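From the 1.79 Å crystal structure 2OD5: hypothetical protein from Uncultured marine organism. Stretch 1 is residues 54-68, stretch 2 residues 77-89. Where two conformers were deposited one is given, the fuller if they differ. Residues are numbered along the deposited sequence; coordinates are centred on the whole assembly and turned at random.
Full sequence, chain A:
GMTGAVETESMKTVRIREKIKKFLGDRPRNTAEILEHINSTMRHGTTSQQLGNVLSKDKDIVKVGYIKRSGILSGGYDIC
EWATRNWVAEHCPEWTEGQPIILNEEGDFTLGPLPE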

# COMPACT_ATOMS: atom_id res chain seq x y z
N VAL A 54 -6.42 2.93 -3.65
CA VAL A 54 -6.68 3.15 -2.25
C VAL A 54 -5.44 3.72 -1.56
O VAL A 54 -5.52 4.66 -0.77
CB VAL A 54 -7.09 1.85 -1.53
CG1 VAL A 54 -7.09 2.04 0.02
CG2 VAL A 54 -8.45 1.37 -2.05
N LEU A 55 -4.30 3.13 -1.85
CA LEU A 55 -3.04 3.56 -1.22
C LEU A 55 -2.68 4.98 -1.62
O LEU A 55 -2.24 5.77 -0.78
CB LEU A 55 -1.90 2.60 -1.61
CG LEU A 55 -1.95 1.18 -1.03
CD1 LEU A 55 -0.91 0.27 -1.75
CD2 LEU A 55 -1.71 1.18 0.45
N SER A 56 -2.87 5.30 -2.90
CA SER A 56 -2.58 6.67 -3.40
C SER A 56 -3.50 7.70 -2.82
O SER A 56 -3.06 8.82 -2.45
CB SER A 56 -2.71 6.72 -4.92
OG SER A 56 -1.68 5.97 -5.50
N LYS A 57 -4.78 7.35 -2.71
CA LYS A 57 -5.81 8.26 -2.22
C LYS A 57 -5.74 8.50 -0.71
O LYS A 57 -6.15 9.55 -0.22
CB LYS A 57 -7.20 7.76 -2.61
CG LYS A 57 -8.33 8.64 -2.08
CD LYS A 57 -9.66 8.44 -2.77
CE LYS A 57 -10.65 9.49 -2.25
NZ LYS A 57 -12.06 9.09 -2.48
N ASP A 58 -5.25 7.52 0.04
CA ASP A 58 -5.17 7.65 1.49
C ASP A 58 -3.94 8.46 1.82
O ASP A 58 -2.83 7.98 1.67
CB ASP A 58 -5.12 6.29 2.18
CG ASP A 58 -5.20 6.41 3.68
OD1 ASP A 58 -4.84 7.48 4.23
OD2 ASP A 58 -5.62 5.45 4.36
N LYS A 59 -4.13 9.66 2.35
CA LYS A 59 -2.99 10.53 2.66
C LYS A 59 -2.14 10.10 3.86
O LYS A 59 -1.07 10.66 4.10
CB LYS A 59 -3.48 11.98 2.78
CG LYS A 59 -4.26 12.50 1.50
CD LYS A 59 -3.50 12.25 0.14
CE LYS A 59 -4.44 12.17 -1.11
NZ LYS A 59 -3.76 11.61 -2.40
N ASP A 60 -2.62 9.15 4.63
CA ASP A 60 -1.87 8.61 5.77
C ASP A 60 -0.88 7.56 5.34
O ASP A 60 -0.06 7.12 6.14
CB ASP A 60 -2.81 7.96 6.80
CG ASP A 60 -3.88 8.89 7.30
OD1 ASP A 60 -3.79 10.15 7.18
OD2 ASP A 60 -4.85 8.34 7.86
N ILE A 61 -0.96 7.14 4.09
CA ILE A 61 -0.12 6.05 3.59
C ILE A 61 0.63 6.61 2.41
O ILE A 61 0.00 6.91 1.38
CB ILE A 61 -0.94 4.84 3.17
CG1 ILE A 61 -1.70 4.22 4.32
CG2 ILE A 61 -0.00 3.68 2.59
CD1 ILE A 61 -2.88 3.34 3.87
N VAL A 62 1.96 6.74 2.56
CA VAL A 62 2.82 7.44 1.60
C VAL A 62 3.75 6.50 0.81
O VAL A 62 4.22 5.51 1.33
CB VAL A 62 3.68 8.48 2.27
CG1 VAL A 62 2.79 9.54 2.97
CG2 VAL A 62 4.64 7.88 3.25
N LYS A 63 3.99 6.82 -0.46
CA LYS A 63 4.85 5.97 -1.29
C LYS A 63 6.31 6.33 -1.02
O LYS A 63 6.70 7.49 -1.18
CB LYS A 63 4.55 6.21 -2.76
CG LYS A 63 5.11 5.15 -3.68
CD LYS A 63 5.08 5.60 -5.12
CE LYS A 63 3.88 5.16 -5.88
NZ LYS A 63 3.92 3.78 -6.38
N VAL A 64 7.10 5.35 -0.59
CA VAL A 64 8.48 5.60 -0.20
C VAL A 64 9.52 5.01 -1.15
O VAL A 64 10.70 5.27 -1.01
CB VAL A 64 8.77 5.09 1.23
CG1 VAL A 64 7.91 5.89 2.25
CG2 VAL A 64 8.51 3.63 1.36
N GLY A 65 9.06 4.24 -2.11
CA GLY A 65 9.96 3.67 -3.10
C GLY A 65 9.24 2.96 -4.21
O GLY A 65 8.05 2.66 -4.11
N TYR A 66 10.00 2.68 -5.26
CA TYR A 66 9.49 2.17 -6.50
C TYR A 66 10.60 1.39 -7.22
O TYR A 66 11.72 1.91 -7.23
CB TYR A 66 9.14 3.44 -7.28
CG TYR A 66 8.61 3.31 -8.68
CD1 TYR A 66 9.42 3.59 -9.76
CD2 TYR A 66 7.28 2.99 -8.91
CE1 TYR A 66 8.94 3.51 -11.06
CE2 TYR A 66 6.78 2.91 -10.21
CZ TYR A 66 7.62 3.18 -11.27
OH TYR A 66 7.16 3.09 -12.56
N ILE A 67 10.25 0.28 -7.86
CA ILE A 67 11.07 -0.37 -8.89
C ILE A 67 10.15 -0.61 -10.07
O ILE A 67 9.07 -1.17 -9.92
CB ILE A 67 11.63 -1.72 -8.42
CG1 ILE A 67 12.59 -1.53 -7.24
CG2 ILE A 67 12.41 -2.46 -9.53
CD1 ILE A 67 12.84 -2.81 -6.50
N LYS A 68 10.59 -0.20 -11.24
CA LYS A 68 9.91 -0.53 -12.47
C LYS A 68 10.86 -1.43 -13.25
O LYS A 68 12.04 -1.11 -13.38
CB LYS A 68 9.63 0.74 -13.26
CG LYS A 68 8.87 0.54 -14.58
CD LYS A 68 8.72 1.89 -15.33
CE LYS A 68 7.86 1.79 -16.58
NZ LYS A 68 8.33 0.70 -17.48
N TYR A 77 6.54 -4.53 -15.28
CA TYR A 77 5.78 -4.46 -14.06
C TYR A 77 6.44 -3.47 -13.11
O TYR A 77 7.59 -3.08 -13.32
CB TYR A 77 5.68 -5.82 -13.40
CG TYR A 77 6.99 -6.48 -13.06
CD1 TYR A 77 7.64 -6.24 -11.87
CD2 TYR A 77 7.56 -7.39 -13.94
CE1 TYR A 77 8.83 -6.88 -11.57
CE2 TYR A 77 8.75 -8.01 -13.67
CZ TYR A 77 9.36 -7.77 -12.48
OH TYR A 77 10.54 -8.44 -12.27
N ASP A 78 5.67 -3.02 -12.12
CA ASP A 78 6.16 -2.09 -11.11
C ASP A 78 5.98 -2.73 -9.75
O ASP A 78 5.07 -3.54 -9.56
CB ASP A 78 5.29 -0.82 -11.04
CG ASP A 78 5.31 -0.03 -12.30
OD1 ASP A 78 6.21 -0.25 -13.13
OD2 ASP A 78 4.42 0.83 -12.45
N ILE A 79 6.82 -2.35 -8.79
CA ILE A 79 6.63 -2.76 -7.41
C ILE A 79 6.76 -1.45 -6.62
O ILE A 79 7.76 -0.76 -6.78
CB ILE A 79 7.75 -3.70 -6.89
CG1 ILE A 79 8.06 -4.81 -7.88
CG2 ILE A 79 7.33 -4.30 -5.53
CD1 ILE A 79 9.29 -4.55 -8.72
N CYS A 80 5.79 -1.12 -5.80
CA CYS A 80 5.88 0.12 -5.01
C CYS A 80 5.96 -0.23 -3.54
O CYS A 80 5.43 -1.27 -3.10
CB CYS A 80 4.68 1.02 -5.28
SG CYS A 80 4.62 1.57 -7.03
N GLU A 81 6.64 0.62 -2.78
CA GLU A 81 6.84 0.45 -1.36
C GLU A 81 6.09 1.56 -0.66
O GLU A 81 6.18 2.73 -1.06
CB GLU A 81 8.33 0.57 -1.02
CG GLU A 81 9.19 -0.53 -1.64
CD GLU A 81 10.62 -0.12 -1.89
OE1 GLU A 81 11.08 0.93 -1.40
OE2 GLU A 81 11.29 -0.86 -2.61
N TRP A 82 5.38 1.19 0.41
CA TRP A 82 4.52 2.12 1.13
C TRP A 82 4.78 2.09 2.62
O TRP A 82 5.10 1.04 3.17
CB TRP A 82 3.08 1.72 0.87
CG TRP A 82 2.68 1.65 -0.51
CD1 TRP A 82 2.78 0.56 -1.33
CD2 TRP A 82 2.15 2.70 -1.31
NE1 TRP A 82 2.30 0.86 -2.58
CE2 TRP A 82 1.92 2.16 -2.60
CE3 TRP A 82 1.81 4.03 -1.06
CZ2 TRP A 82 1.37 2.90 -3.61
CZ3 TRP A 82 1.25 4.76 -2.10
CH2 TRP A 82 1.07 4.19 -3.36
N ALA A 83 4.57 3.22 3.28
CA ALA A 83 4.76 3.37 4.72
C ALA A 83 3.66 4.26 5.26
O ALA A 83 3.07 5.04 4.51
CB ALA A 83 6.13 4.02 4.99
N THR A 84 3.41 4.22 6.55
CA THR A 84 2.53 5.23 7.11
C THR A 84 3.28 6.54 7.18
O THR A 84 4.50 6.57 7.36
CB THR A 84 1.99 4.85 8.50
OG1 THR A 84 3.05 4.91 9.46
CG2 THR A 84 1.30 3.45 8.50
N ARG A 85 2.56 7.65 7.11
CA ARG A 85 3.19 8.97 7.24
C ARG A 85 3.89 9.12 8.58
O ARG A 85 4.96 9.76 8.69
CB ARG A 85 2.15 10.07 7.03
CG ARG A 85 2.70 11.44 6.92
CD ARG A 85 1.64 12.45 6.66
NE ARG A 85 0.97 12.27 5.38
CZ ARG A 85 1.41 12.79 4.23
NH1 ARG A 85 2.51 13.54 4.18
NH2 ARG A 85 0.73 12.58 3.12
N ASN A 86 3.27 8.61 9.64
CA ASN A 86 3.87 8.68 10.96
C ASN A 86 5.15 7.86 11.07
O ASN A 86 6.12 8.29 11.73
CB ASN A 86 2.87 8.26 12.04
CG ASN A 86 1.90 9.35 12.38
OD1 ASN A 86 2.27 10.51 12.57
ND2 ASN A 86 0.63 8.97 12.50
N TRP A 87 5.19 6.71 10.42
CA TRP A 87 6.42 5.92 10.39
C TRP A 87 7.55 6.74 9.75
O TRP A 87 8.65 6.84 10.28
CB TRP A 87 6.21 4.62 9.62
CG TRP A 87 7.41 3.71 9.71
CD1 TRP A 87 7.62 2.70 10.62
CD2 TRP A 87 8.55 3.75 8.87
NE1 TRP A 87 8.85 2.12 10.39
CE2 TRP A 87 9.45 2.76 9.33
CE3 TRP A 87 8.93 4.56 7.78
CZ2 TRP A 87 10.68 2.56 8.75
CZ3 TRP A 87 10.16 4.35 7.21
CH2 TRP A 87 11.01 3.35 7.68
N VAL A 88 7.26 7.35 8.61
CA VAL A 88 8.24 8.18 7.96
C VAL A 88 8.66 9.36 8.82
O VAL A 88 9.84 9.68 8.91
CB VAL A 88 7.76 8.69 6.58
CG1 VAL A 88 8.85 9.53 5.90
CG2 VAL A 88 7.35 7.53 5.69
N ALA A 89 7.71 10.01 9.48
CA ALA A 89 8.03 11.14 10.33
C ALA A 89 9.02 10.74 11.43
O ALA A 89 9.92 11.50 11.81
CB ALA A 89 6.75 11.74 10.94
O HOH W 1 0.30 7.79 9.47
O HOH W 2 12.24 2.97 -0.02

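An antiparallel strand pair can carry a separate apolar cluster on each side of its sheet while the backbone supplies most of the hydrogen bonds, and this contact is an example. Trp82, buried, gives up more surface to the other stretch than any other residue. Its indole lies between two aliphatic groups: Leu55 CD1, reaching from the preceding helix, sits 3.5 Å from Trp82 CE2 over one face, while Lys63 CB packs over the opposite face, 3.7 Å from Trp82 CZ3. A flat ring suits this slot because both faces accept C–H groups. On the other face of the sheet, which carries Val62 and Ala83, small and branched residues fit closely: Val62 CG2 meets Val88 CG2, from the following helix, at 3.7 Å, and Val64, whose CA-to-CB bond points sideways, brings its CG1 to 3.8 Å from Ala83 CB.

Antiparallel backbone bonds join the strands, among them Val62 N to Ala83 O (2.8 Å) and Glu81 N to Gly65 O (2.8 Å). Between Lys63 and Gly65 the register slips by one residue, a β-bulge in which Glu81 O accepts from Val64 N (2.8 Å) and, weakly, from Gly65 N (3.4 Å). At Gly65 an ideal CB would clash with Glu81 OE1.

At the exposed edge, Arg85 NE and NH2 both donate to Lys59 O (2.9 and 2.8 Å), while Val62 CG1 covers one guanidinium face.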